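Local coordinates for protein Poly(A) ribonuclease pop2 (Schizosaccharomyces pombe, PDB 3G0Z) that shortens the poly(A) tails of mRNA from the 3' end, releasing 5'-AMP, as the metal-dependent catalytic component of the CCR4-NOT deadenylase complex, at residues V48-E53 / I88-S93. Residues are numbered along the deposited sequence; the frame is centred on the assembly and turned at random.
With ZN (zinc ion), chain B.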
# COMPACT_ATOMS: atom_id res chain seq x y z
N VAL A 48 5.91 8.94 0.67
CA VAL A 48 4.71 8.31 0.11
C VAL A 48 4.18 7.25 1.06
O VAL A 48 4.88 6.30 1.38
CB VAL A 48 4.99 7.65 -1.28
CG1 VAL A 48 3.72 7.06 -1.87
CG2 VAL A 48 5.61 8.67 -2.25
N SER A 49 2.94 7.42 1.51
CA SER A 49 2.28 6.37 2.30
C SER A 49 1.29 5.62 1.44
O SER A 49 0.49 6.21 0.71
CB SER A 49 1.59 6.96 3.54
OG SER A 49 2.54 7.60 4.37
N MET A 50 1.34 4.30 1.51
CA MET A 50 0.49 3.51 0.66
C MET A 50 -0.35 2.49 1.42
O MET A 50 0.06 1.96 2.44
CB MET A 50 1.31 2.79 -0.39
CG MET A 50 0.48 1.72 -1.10
SD MET A 50 1.44 0.69 -2.20
CE MET A 50 2.93 0.43 -1.25
N ASP A 51 -1.53 2.21 0.87
CA ASP A 51 -2.34 1.11 1.32
C ASP A 51 -3.03 0.47 0.09
O ASP A 51 -3.15 1.11 -0.96
CB ASP A 51 -3.37 1.61 2.30
CG ASP A 51 -4.27 0.50 2.76
OD1 ASP A 51 -3.78 -0.37 3.49
OD2 ASP A 51 -5.45 0.47 2.34
N THR A 52 -3.43 -0.80 0.21
CA THR A 52 -4.10 -1.50 -0.90
C THR A 52 -5.35 -2.23 -0.43
O THR A 52 -5.42 -2.63 0.72
CB THR A 52 -3.18 -2.55 -1.59
OG1 THR A 52 -2.83 -3.58 -0.66
CG2 THR A 52 -1.90 -1.91 -2.14
N GLU A 53 -6.33 -2.37 -1.32
CA GLU A 53 -7.48 -3.24 -1.08
C GLU A 53 -7.52 -4.28 -2.19
O GLU A 53 -7.49 -3.93 -3.37
CB GLU A 53 -8.81 -2.47 -1.07
CG GLU A 53 -8.96 -1.49 0.07
CD GLU A 53 -9.00 -2.18 1.43
OE1 GLU A 53 -8.81 -3.41 1.51
OE2 GLU A 53 -9.22 -1.47 2.43
N ILE A 88 -5.64 1.13 -4.77
CA ILE A 88 -4.40 1.55 -4.13
C ILE A 88 -4.54 3.01 -3.69
O ILE A 88 -4.99 3.86 -4.46
CB ILE A 88 -3.19 1.45 -5.06
CG1 ILE A 88 -2.89 -0.01 -5.39
CG2 ILE A 88 -1.97 2.10 -4.41
CD1 ILE A 88 -2.02 -0.17 -6.62
N GLY A 89 -4.17 3.29 -2.45
CA GLY A 89 -4.16 4.64 -1.93
C GLY A 89 -2.74 5.14 -1.81
O GLY A 89 -1.85 4.43 -1.31
N LEU A 90 -2.50 6.35 -2.29
CA LEU A 90 -1.21 6.99 -2.07
C LEU A 90 -1.40 8.35 -1.40
O LEU A 90 -2.10 9.21 -1.93
CB LEU A 90 -0.44 7.17 -3.37
CG LEU A 90 -0.11 5.93 -4.21
CD1 LEU A 90 0.52 6.38 -5.53
CD2 LEU A 90 0.83 5.00 -3.45
N ALA A 91 -0.79 8.53 -0.24
CA ALA A 91 -0.81 9.83 0.44
C ALA A 91 0.59 10.43 0.51
O ALA A 91 1.51 9.80 1.02
CB ALA A 91 -1.39 9.67 1.84
N LEU A 92 0.76 11.65 0.00
CA LEU A 92 2.07 12.31 0.00
C LEU A 92 2.20 13.23 1.20
O LEU A 92 1.22 13.87 1.61
CB LEU A 92 2.24 13.13 -1.28
CG LEU A 92 2.85 12.48 -2.52
CD1 LEU A 92 2.25 11.12 -2.82
CD2 LEU A 92 2.68 13.41 -3.72
N SER A 93 3.41 13.30 1.75
CA SER A 93 3.73 14.25 2.82
C SER A 93 5.13 14.79 2.62
O SER A 93 5.97 14.11 2.01
CB SER A 93 3.68 13.56 4.19
OG SER A 93 2.56 12.69 4.29
ZN ZN B . -6.81 -0.90 3.49
O HOH W 1 2.83 10.32 3.41
O HOH W 2 -5.21 -2.75 4.05
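Ser49 and Ala91 form one hydrogen-bonded pair of this antiparallel strand contact, and Asp51 and Gly89 form the other. Ser49 N donates almost straight to Ala91 O (2.8 Å, 177° at the hydrogen), and Ala91 N answers to Ser49 O, in the carbonyl plane. Gly89 N reaches Asp51 O at 2.8 Å, while the return bond from Asp51 N to Gly89 O is longer, at 3.1 Å. A CA-H...O contact from Met50 CA to Gly89 O supplements these bonds.

Apolar contacts fill the face carrying Val48, Met50, Thr52, Ile88, Leu90 and Leu92. Leu90 CD2 touches two neighbours, 3.8 Å from Met50 CB and 3.9 Å from Val48 CG1. With its CG anti to the backbone N (chi1 168°), Met50 passes CG close to Ile88 CG2 before its bent end leads away. Thr52 CG2 runs alongside Ile88 CG1, and Thr52 OG1 hydrogen-bonds Asp172, a further metal-site residue.

On the other face, a water donates to Ala91 O and also contacts Ser49 OG. Further along, Asp51 OD2 binds the zinc ion at 2.2 Å, whereas OD1 accepts a hydrogen bond from a second water that itself lies 2.5 Å from the metal. Asp241 of helix 238-257 also binds the zinc, and Glu53 OE2 approaches it at a long 2.7 Å. Strand 47-53 thus supplies Asp51 and Glu53 to the catalytic site of an RNase H-like nuclease.

The pair lies in the middle of the mixed sheet, flanked by strands 105-109 and 163-166. Helix 169-181 packs against Met50 and Ile88, and helix 238-257 covers the Ser49 and Asp51 face.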